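Local coordinates for SusD-like protein BACOVA_02651 (PDB 5E75) that binds polysaccharide at the cell surface and probably captures xyloglucan there before its import into the periplasm for degradation, at residues T62-W76 with I486-S500. Sequence-based numbering, arbitrary orientation.
Sequences TFQVTALDENLSGAW and INIEAEDIFLPYPES. With TRS (2-amino-2-hydroxymethyl-propane-1,3-diol), chain G; EDO (1,2-ethanediol), chain D.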
ATOM      1  N   THR A  62       5.835  -5.532  16.138  1.00 12.93           N
ATOM      2  CA  THR A  62       6.935  -5.704  17.079  1.00 10.90           C
ATOM      3  C   THR A  62       8.017  -6.679  16.603  1.00 13.65           C
ATOM      4  O   THR A  62       8.978  -6.948  17.312  1.00 15.03           O
ATOM      5  CB  THR A  62       6.409  -6.150  18.453  1.00 15.91           C
ATOM      6  OG1 THR A  62       5.827  -7.455  18.331  1.00 16.28           O
ATOM      7  CG2 THR A  62       5.359  -5.175  18.961  1.00 16.83           C
ATOM      8  N   PHE A  63       7.874  -7.177  15.379  1.00 11.03           N
ATOM      9  CA  PHE A  63       8.851  -8.084  14.769  1.00 11.29           C
ATOM     10  C   PHE A  63       8.970  -9.419  15.502  1.00 13.98           C
ATOM     11  O   PHE A  63      10.069  -9.890  15.810  1.00 14.62           O
ATOM     12  CB  PHE A  63      10.219  -7.410  14.583  1.00 12.64           C
ATOM     13  CG  PHE A  63      10.205  -6.307  13.570  1.00 11.20           C
ATOM     14  CD1 PHE A  63      10.412  -6.582  12.228  1.00 11.28           C
ATOM     15  CD2 PHE A  63       9.957  -5.005  13.948  1.00 11.13           C
ATOM     16  CE1 PHE A  63      10.377  -5.581  11.285  1.00 12.19           C
ATOM     17  CE2 PHE A  63       9.936  -3.978  13.018  1.00 11.15           C
ATOM     18  CZ  PHE A  63      10.135  -4.268  11.676  1.00 13.01           C
ATOM     19  N   GLN A  64       7.822 -10.033  15.758  1.00 12.56           N
ATOM     20  CA  GLN A  64       7.780 -11.340  16.397  1.00 13.22           C
ATOM     21  C   GLN A  64       6.889 -12.327  15.635  1.00 12.36           C
ATOM     22  O   GLN A  64       6.289 -13.221  16.214  1.00 14.10           O
ATOM     23  CB  GLN A  64       7.317 -11.189  17.840  1.00 15.38           C
ATOM     24  CG  GLN A  64       8.245 -10.312  18.673  1.00 19.02           C
ATOM     25  CD  GLN A  64       7.682 -10.000  20.035  1.00 25.46           C
ATOM     26  OE1 GLN A  64       7.004  -8.996  20.220  1.00 25.63           O
ATOM     27  NE2 GLN A  64       7.957 -10.868  21.001  1.00 31.18           N
ATOM     28  N   VAL A  65       6.839 -12.182  14.316  1.00 12.25           N
ATOM     29  CA  VAL A  65       6.021 -13.058  13.483  1.00 13.36           C
ATOM     30  C   VAL A  65       6.632 -14.459  13.381  1.00 13.27           C
ATOM     31  O   VAL A  65       7.843 -14.608  13.248  1.00 14.52           O
ATOM     32  CB  VAL A  65       5.852 -12.474  12.068  1.00 11.04           C
ATOM     33  CG1 VAL A  65       4.945 -13.370  11.205  1.00 13.98           C
ATOM     34  CG2 VAL A  65       5.282 -11.079  12.130  1.00 12.58           C
ATOM     35  N   THR A  66       5.783 -15.478  13.471  1.00 13.38           N
ATOM     36  CA  THR A  66       6.218 -16.860  13.282  1.00 14.73           C
ATOM     37  C   THR A  66       5.781 -17.358  11.911  1.00 13.86           C
ATOM     38  O   THR A  66       4.877 -16.804  11.281  1.00 14.19           O
ATOM     39  CB  THR A  66       5.639 -17.813  14.332  1.00 18.34           C
ATOM     40  OG1 THR A  66       4.268 -18.090  14.027  1.00 27.73           O
ATOM     41  CG2 THR A  66       5.739 -17.226  15.728  1.00 22.48           C
ATOM     42  N   ALA A  67       6.433 -18.418  11.449  1.00 16.24           N
ATOM     43  CA  ALA A  67       6.156 -18.980  10.131  1.00 14.98           C
ATOM     44  C   ALA A  67       4.748 -19.541   9.987  1.00 16.17           C
ATOM     45  O   ALA A  67       4.280 -19.717   8.856  1.00 15.64           O
ATOM     46  CB  ALA A  67       7.173 -20.047   9.798  1.00 16.14           C
ATOM     47  N   LEU A  68       4.076 -19.818  11.105  1.00 16.57           N
ATOM     48  CA  LEU A  68       2.704 -20.338  11.074  1.00 15.85           C
ATOM     49  C   LEU A  68       1.624 -19.270  10.891  1.00 14.75           C
ATOM     50  O   LEU A  68       0.452 -19.590  10.712  1.00 17.87           O
ATOM     51  CB  LEU A  68       2.401 -21.116  12.359  1.00 22.02           C
ATOM     52  CG  LEU A  68       2.672 -22.619  12.330  1.00 28.44           C
ATOM     53  CD1 LEU A  68       2.382 -23.190  13.707  1.00 31.18           C
ATOM     54  CD2 LEU A  68       1.836 -23.352  11.263  1.00 31.51           C
ATOM     55  N   ASP A  69       2.013 -18.005  10.926  1.00 15.38           N
ATOM     56  CA  ASP A  69       1.054 -16.916  10.877  1.00 14.78           C
ATOM     57  C   ASP A  69       0.153 -16.977   9.630  1.00 14.49           C
ATOM     58  O   ASP A  69       0.632 -17.079   8.487  1.00 14.05           O
ATOM     59  CB  ASP A  69       1.798 -15.587  10.929  1.00 13.09           C
ATOM     60  CG  ASP A  69       0.920 -14.448  11.346  1.00 16.91           C
ATOM     61  OD1 ASP A  69       0.085 -14.014  10.530  1.00 15.77           O
ATOM     62  OD2 ASP A  69       1.079 -13.971  12.499  1.00 15.71           O
ATOM     63  N   GLU A  70      -1.153 -16.888   9.854  1.00 13.74           N
ATOM     64  CA  GLU A  70      -2.132 -16.994   8.768  1.00 14.45           C
ATOM     65  C   GLU A  70      -2.000 -15.851   7.760  1.00 14.27           C
ATOM     66  O   GLU A  70      -2.354 -15.996   6.594  1.00 14.28           O
ATOM     67  CB  GLU A  70      -3.558 -17.049   9.336  1.00 16.42           C
ATOM     68  CG  GLU A  70      -4.016 -15.787  10.064  1.00 29.43           C
ATOM     69  CD  GLU A  70      -3.749 -15.828  11.565  1.00 39.40           C
ATOM     70  OE1 GLU A  70      -2.832 -16.564  12.001  1.00 38.63           O
ATOM     71  OE2 GLU A  70      -4.469 -15.125  12.309  1.00 34.77           O
ATOM     72  N   ASN A  71      -1.474 -14.717   8.186  1.00 13.24           N
ATOM     73  CA  ASN A  71      -1.291 -13.619   7.260  1.00 12.89           C
ATOM     74  C   ASN A  71      -0.224 -13.920   6.219  1.00 13.09           C
ATOM     75  O   ASN A  71      -0.320 -13.441   5.094  1.00 13.68           O
ATOM     76  CB  ASN A  71      -0.934 -12.335   8.009  1.00 13.32           C
ATOM     77  CG  ASN A  71      -2.087 -11.813   8.812  1.00 14.79           C
ATOM     78  OD1 ASN A  71      -3.086 -11.362   8.258  1.00 16.49           O
ATOM     79  ND2 ASN A  71      -1.981 -11.908  10.127  1.00 16.18           N
ATOM     80  N   LEU A  72       0.787 -14.706   6.580  1.00 12.11           N
ATOM     81  CA  LEU A  72       1.823 -15.066   5.625  1.00 12.58           C
ATOM     82  C   LEU A  72       1.270 -15.996   4.557  1.00 15.49           C
ATOM     83  O   LEU A  72       1.525 -15.800   3.381  1.00 14.25           O
ATOM     84  CB  LEU A  72       3.026 -15.708   6.321  1.00 13.45           C
ATOM     85  CG  LEU A  72       3.737 -14.828   7.351  1.00 15.42           C
ATOM     86  CD1 LEU A  72       4.862 -15.622   7.995  1.00 17.92           C
ATOM     87  CD2 LEU A  72       4.275 -13.567   6.698  1.00 15.71           C
ATOM     88  N   SER A  73       0.518 -17.013   4.972  1.00 14.99           N
ATOM     89  CA  SER A  73      -0.034 -17.958   4.018  1.00 16.74           C
ATOM     90  C   SER A  73      -1.093 -17.275   3.151  1.00 16.27           C
ATOM     91  O   SER A  73      -1.153 -17.504   1.947  1.00 14.01           O
ATOM     92  CB  SER A  73      -0.572 -19.185   4.747  1.00 19.90           C
ATOM     93  OG  SER A  73      -1.462 -18.809   5.755  1.00 22.47           O
ATOM     94  N   GLY A  74      -1.902 -16.404   3.743  1.00 13.58           N
ATOM     95  CA  GLY A  74      -2.914 -15.686   2.993  1.00 14.97           C
ATOM     96  C   GLY A  74      -2.284 -14.755   1.969  1.00 12.37           C
ATOM     97  O   GLY A  74      -2.721 -14.688   0.824  1.00 12.55           O
ATOM     98  N   ALA A  75      -1.258 -14.009   2.377  1.00 12.25           N
ATOM     99  CA  ALA A  75      -0.609 -13.074   1.451  1.00 11.07           C
ATOM    100  C   ALA A  75       0.060 -13.818   0.293  1.00 10.81           C
ATOM    101  O   ALA A  75      -0.102 -13.444  -0.866  1.00 13.03           O
ATOM    102  CB  ALA A  75       0.403 -12.197   2.193  1.00 12.77           C
ATOM    103  N   TRP A  76       0.774 -14.881   0.640  1.00 11.69           N
ATOM    104  CA  TRP A  76       1.458 -15.734  -0.342  1.00 10.83           C
ATOM    105  C   TRP A  76       0.445 -16.273  -1.335  1.00 12.71           C
ATOM    106  O   TRP A  76       0.644 -16.180  -2.543  1.00 12.11           O
ATOM    107  CB  TRP A  76       2.173 -16.872   0.381  1.00 11.03           C
ATOM    108  CG  TRP A  76       3.026 -17.823  -0.472  1.00 12.88           C
ATOM    109  CD1 TRP A  76       2.630 -19.003  -1.038  1.00 15.62           C
ATOM    110  CD2 TRP A  76       4.422 -17.677  -0.790  1.00 11.90           C
ATOM    111  NE1 TRP A  76       3.692 -19.591  -1.680  1.00 14.77           N
ATOM    112  CE2 TRP A  76       4.799 -18.793  -1.553  1.00 14.71           C
ATOM    113  CE3 TRP A  76       5.388 -16.703  -0.502  1.00 11.72           C
ATOM    114  CZ2 TRP A  76       6.098 -18.959  -2.041  1.00 14.55           C
ATOM    115  CZ3 TRP A  76       6.667 -16.868  -1.002  1.00 11.66           C
ATOM    116  CH2 TRP A  76       7.014 -17.992  -1.742  1.00 13.83           C
ATOM    117  N   ILE A 486      11.727  -6.010  21.298  1.00 33.94           N
ATOM    118  CA  ILE A 486      12.755  -6.730  20.570  1.00 27.74           C
ATOM    119  C   ILE A 486      13.720  -5.713  19.977  1.00 19.69           C
ATOM    120  O   ILE A 486      13.280  -4.681  19.477  1.00 20.21           O
ATOM    121  CB  ILE A 486      12.085  -7.597  19.458  1.00 33.50           C
ATOM    122  CG1 ILE A 486      11.791  -8.993  20.008  1.00 36.28           C
ATOM    123  CG2 ILE A 486      12.936  -7.708  18.196  1.00 25.82           C
ATOM    124  CD1 ILE A 486      10.811  -8.991  21.151  1.00 36.58           C
ATOM    125  N   ASN A 487      15.025  -5.989  20.058  1.00 13.80           N
ATOM    126  CA  ASN A 487      16.016  -5.239  19.290  1.00 14.32           C
ATOM    127  C   ASN A 487      15.922  -5.686  17.830  1.00 13.96           C
ATOM    128  O   ASN A 487      16.223  -6.830  17.486  1.00 15.12           O
ATOM    129  CB  ASN A 487      17.431  -5.471  19.840  1.00 14.02           C
ATOM    130  CG  ASN A 487      18.499  -4.861  18.976  1.00 16.34           C
ATOM    131  OD1 ASN A 487      18.439  -3.689  18.644  1.00 21.39           O
ATOM    132  ND2 ASN A 487      19.487  -5.662  18.601  1.00 19.80           N
ATOM    133  N   ILE A 488      15.466  -4.784  16.977  1.00 11.94           N
ATOM    134  CA  ILE A 488      15.182  -5.120  15.585  1.00 12.15           C
ATOM    135  C   ILE A 488      16.497  -5.143  14.832  1.00 10.79           C
ATOM    136  O   ILE A 488      17.254  -4.163  14.845  1.00 11.87           O
ATOM    137  CB  ILE A 488      14.205  -4.100  14.973  1.00  9.49           C
ATOM    138  CG1 ILE A 488      12.924  -4.056  15.814  1.00 11.28           C
ATOM    139  CG2 ILE A 488      13.873  -4.473  13.533  1.00 10.63           C
ATOM    140  CD1 ILE A 488      12.085  -2.806  15.614  1.00 11.07           C
ATOM    141  N   GLU A 489      16.752  -6.271  14.179  1.00 11.04           N
ATOM    142  CA  GLU A 489      17.989  -6.512  13.454  1.00 12.10           C
ATOM    143  C   GLU A 489      17.719  -6.854  11.993  1.00 11.70           C
ATOM    144  O   GLU A 489      16.571  -7.056  11.600  1.00 11.49           O
ATOM    145  CB  GLU A 489      18.741  -7.661  14.121  1.00 13.41           C
ATOM    146  CG  GLU A 489      19.218  -7.341  15.534  1.00 14.93           C
ATOM    147  CD  GLU A 489      19.982  -8.492  16.142  1.00 23.76           C
ATOM    148  OE1 GLU A 489      19.394  -9.576  16.262  1.00 20.48           O
ATOM    149  OE2 GLU A 489      21.176  -8.313  16.482  1.00 26.04           O
ATOM    150  N   ALA A 490      18.778  -6.947  11.199  1.00 12.51           N
ATOM    151  CA  ALA A 490      18.632  -7.217   9.774  1.00 11.58           C
ATOM    152  C   ALA A 490      17.819  -8.482   9.510  1.00 11.74           C
ATOM    153  O   ALA A 490      16.968  -8.503   8.612  1.00 12.59           O
ATOM    154  CB  ALA A 490      20.001  -7.330   9.120  1.00 13.83           C
ATOM    155  N   GLU A 491      18.059  -9.533  10.291  1.00 11.84           N
ATOM    156  CA  GLU A 491      17.385 -10.808  10.085  1.00 12.01           C
ATOM    157  C   GLU A 491      15.875 -10.734  10.331  1.00 13.48           C
ATOM    158  O   GLU A 491      15.132 -11.606   9.889  1.00 14.97           O
ATOM    159  CB  GLU A 491      17.982 -11.902  10.987  1.00 15.06           C
ATOM    160  CG  GLU A 491      19.421 -12.322  10.668  1.00 19.27           C
ATOM    161  CD  GLU A 491      20.472 -11.231  10.910  1.00 29.67           C
ATOM    162  OE1 GLU A 491      20.326 -10.383  11.839  1.00 25.90           O
ATOM    163  OE2 GLU A 491      21.465 -11.232  10.148  1.00 37.82           O
ATOM    164  N   ASP A 492      15.413  -9.687  11.007  1.00 11.38           N
ATOM    165  CA  ASP A 492      13.995  -9.539  11.317  1.00 10.02           C
ATOM    166  C   ASP A 492      13.157  -8.946  10.193  1.00 10.57           C
ATOM    167  O   ASP A 492      11.930  -9.072  10.201  1.00 11.60           O
ATOM    168  CB  ASP A 492      13.804  -8.660  12.559  1.00 12.04           C
ATOM    169  CG  ASP A 492      14.358  -9.298  13.818  1.00 14.42           C
ATOM    170  OD1 ASP A 492      13.827 -10.347  14.227  1.00 14.05           O
ATOM    171  OD2 ASP A 492      15.316  -8.742  14.413  1.00 14.38           O
ATOM    172  N   ILE A 493      13.800  -8.306   9.234  1.00 10.18           N
ATOM    173  CA  ILE A 493      13.060  -7.439   8.322  1.00  9.52           C
ATOM    174  C   ILE A 493      12.214  -8.213   7.317  1.00  9.48           C
ATOM    175  O   ILE A 493      11.008  -7.969   7.222  1.00  9.86           O
ATOM    176  CB  ILE A 493      13.989  -6.437   7.613  1.00 11.05           C
ATOM    177  CG1 ILE A 493      14.775  -5.610   8.636  1.00 10.43           C
ATOM    178  CG2 ILE A 493      13.195  -5.511   6.688  1.00 10.71           C
ATOM    179  CD1 ILE A 493      13.937  -4.942   9.724  1.00 12.19           C
ATOM    180  N   PHE A 494      12.834  -9.128   6.580  1.00  8.79           N
ATOM    181  CA  PHE A 494      12.102  -9.969   5.647  1.00  9.27           C
ATOM    182  C   PHE A 494      11.405 -11.081   6.416  1.00 11.29           C
ATOM    183  O   PHE A 494      11.955 -11.647   7.365  1.00 13.36           O
ATOM    184  CB  PHE A 494      13.047 -10.493   4.570  1.00  9.45           C
ATOM    185  CG  PHE A 494      13.476  -9.430   3.589  1.00  9.17           C
ATOM    186  CD1 PHE A 494      14.513  -8.548   3.858  1.00 10.96           C
ATOM    187  CD2 PHE A 494      12.796  -9.297   2.396  1.00 10.11           C
ATOM    188  CE1 PHE A 494      14.866  -7.579   2.934  1.00 12.95           C
ATOM    189  CE2 PHE A 494      13.142  -8.360   1.479  1.00 10.84           C
ATOM    190  CZ  PHE A 494      14.176  -7.479   1.747  1.00 12.11           C
ATOM    191  N   LEU A 495      10.168 -11.367   6.027  1.00 10.61           N
ATOM    192  CA  LEU A 495       9.336 -12.346   6.713  1.00 11.82           C
ATOM    193  C   LEU A 495       9.661 -13.776   6.284  1.00 11.26           C
ATOM    194  O   LEU A 495      10.187 -13.996   5.212  1.00 11.95           O
ATOM    195  CB  LEU A 495       7.867 -12.018   6.446  1.00 13.19           C
ATOM    196  CG  LEU A 495       7.412 -10.797   7.266  1.00 12.69           C
ATOM    197  CD1 LEU A 495       6.196 -10.070   6.695  1.00 17.37           C
ATOM    198  CD2 LEU A 495       7.147 -11.211   8.702  1.00 13.44           C
ATOM    199  N   PRO A 496       9.372 -14.762   7.150  1.00 12.09           N
ATOM    200  CA  PRO A 496       9.638 -16.158   6.805  1.00 13.21           C
ATOM    201  C   PRO A 496       8.646 -16.667   5.770  1.00 11.84           C
ATOM    202  O   PRO A 496       7.535 -16.144   5.655  1.00 10.98           O
ATOM    203  CB  PRO A 496       9.459 -16.891   8.137  1.00 13.99           C
ATOM    204  CG  PRO A 496       8.564 -16.038   8.929  1.00 14.28           C
ATOM    205  CD  PRO A 496       8.803 -14.612   8.494  1.00 11.91           C
ATOM    206  N   TYR A 497       9.054 -17.676   5.002  1.00 12.13           N
ATOM    207  CA  TYR A 497       8.134 -18.342   4.079  1.00 11.39           C
ATOM    208  C   TYR A 497       7.071 -19.050   4.912  1.00 14.32           C
ATOM    209  O   TYR A 497       7.356 -19.507   6.016  1.00 14.27           O
ATOM    210  CB  TYR A 497       8.893 -19.306   3.152  1.00 12.51           C
ATOM    211  CG  TYR A 497       9.882 -18.569   2.281  1.00 12.85           C
ATOM    212  CD1 TYR A 497       9.447 -17.768   1.236  1.00 12.28           C
ATOM    213  CD2 TYR A 497      11.234 -18.624   2.544  1.00 12.55           C
ATOM    214  CE1 TYR A 497      10.346 -17.061   0.449  1.00 11.78           C
ATOM    215  CE2 TYR A 497      12.139 -17.917   1.777  1.00 13.55           C
ATOM    216  CZ  TYR A 497      11.688 -17.129   0.741  1.00 10.94           C
ATOM    217  OH  TYR A 497      12.609 -16.423   0.007  1.00 12.27           O
ATOM    218  N   PRO A 498       5.833 -19.116   4.407  1.00 12.80           N
ATOM    219  CA  PRO A 498       4.769 -19.699   5.230  1.00 13.45           C
ATOM    220  C   PRO A 498       5.018 -21.182   5.467  1.00 14.56           C
ATOM    221  O   PRO A 498       5.353 -21.892   4.526  1.00 14.33           O
ATOM    222  CB  PRO A 498       3.507 -19.498   4.375  1.00 14.46           C
ATOM    223  CG  PRO A 498       3.872 -18.465   3.339  1.00 16.01           C
ATOM    224  CD  PRO A 498       5.336 -18.644   3.101  1.00 13.48           C
ATOM    225  N   GLU A 499       4.856 -21.641   6.700  1.00 14.91           N
ATOM    226  CA  GLU A 499       5.242 -22.999   7.073  1.00 16.56           C
ATOM    227  C   GLU A 499       4.561 -24.060   6.220  1.00 14.93           C
ATOM    228  O   GLU A 499       5.216 -25.006   5.794  1.00 17.36           O
ATOM    229  CB  GLU A 499       4.973 -23.269   8.560  1.00 18.85           C
ATOM    230  CG  GLU A 499       5.317 -24.706   8.970  1.00 25.83           C
ATOM    231  CD  GLU A 499       5.325 -24.921  10.470  1.00 36.95           C
ATOM    232  OE1 GLU A 499       5.996 -24.149  11.184  1.00 39.08           O
ATOM    233  OE2 GLU A 499       4.666 -25.875  10.932  1.00 44.88           O
ATOM    234  N   SER A 500       3.272 -23.891   5.941  1.00 16.66           N
ATOM    235  CA  SER A 500       2.547 -24.890   5.163  1.00 17.99           C
ATOM    236  C   SER A 500       3.113 -25.004   3.746  1.00 19.01           C
ATOM    237  O   SER A 500       3.162 -26.094   3.173  1.00 19.33           O
ATOM    238  CB  SER A 500       1.053 -24.558   5.124  1.00 20.99           C
ATOM    239  OG  SER A 500       0.823 -23.270   4.574  1.00 26.85           O
TER
HETATM  240  C   TRS G 606      11.768 -13.298  12.019  1.00 14.28           C
HETATM  241  C1  TRS G 606      10.443 -14.015  12.194  1.00 28.90           C
HETATM  242  C2  TRS G 606      11.836 -11.887  12.657  1.00 17.75           C
HETATM  243  C3  TRS G 606      12.191 -13.137  10.584  1.00 27.80           C
HETATM  244  N   TRS G 606      12.735 -14.023  12.838  1.00 35.46           N
HETATM  245  O1  TRS G 606       9.446 -13.228  11.608  1.00 23.88           O
HETATM  246  O2  TRS G 606      11.358 -11.783  13.939  1.00 27.88           O
HETATM  247  O3  TRS G 606      11.503 -12.042   9.972  1.00 21.92           O
HETATM  248  C1  EDO D 603       4.290 -20.877  -5.122  1.00 24.51           C
HETATM  249  O1  EDO D 603       3.954 -21.508  -3.883  1.00 24.68           O
HETATM  250  C2  EDO D 603       3.318 -21.302  -6.201  1.00 27.96           C
HETATM  251  O2  EDO D 603       1.987 -21.248  -5.676  1.00 37.06           O
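Apolar packing from Phe63 on Ile488 to Trp76 on Pro498 joins two largely irregular segments of this SusD-family fold, a worked example of how chain regions some 410 residues apart are zipped together by side chains with little backbone pairing. Segment 62-76 runs into helix 70-95; its partner, 486-500, passes through the short, weakly bonded helix 490-493 before entering helix 499-504, and its Ile488 and Ile493 also pack on helix 433-441. At one end Ile488 CG2 sits over the face of the Phe63 ring in a CH-pi contact, 8° off the ring normal, while Asp492 O lies at the ring edge and Ile493 CD1 meets CE1 obliquely. Beside it, Gln64 lays its amide against Ile486 CD1. In the middle Leu495 CD2 reaches Val65 CB, and Leu72 splits its methyls: CD2 rests on Leu495 CB, CD1 on Pro496 CG at 3.8 Å. Next to this packing a Tris molecule, probably from the crystallisation liquor, hydrogen-bonds through O3 to Phe494 O (2.7 Å). At the other end the Pro498 ring wedges against helix 70-95, its CG 3.8 Å from Trp76 CB and its CD over one face of the indole, offset toward the rim. The indole leaves CB on the side away from the backbone N of Trp76 (chi1 -176°), which carries its six-membered ring past the proline. There Trp76 CZ3 lies in the plane of the Tyr497 ring, 3.7 Å from Tyr497 CD1, though the ring pair as a whole is oblique. Trp128 adds an edge-to-face partner for Trp76, and Pro130 O holds the Tyr497 hydroxyl. A serine in place of Trp76 would probably strip Pro498 CG and Tyr497 CD1 of their indole neighbour and leave a gap beside Trp128. Pro498 occupies the N-cap position of helix 499-504, and just beyond it comes the single hydrogen bond between the segments: Glu499 N donates to Ala67 O at 2.9 Å.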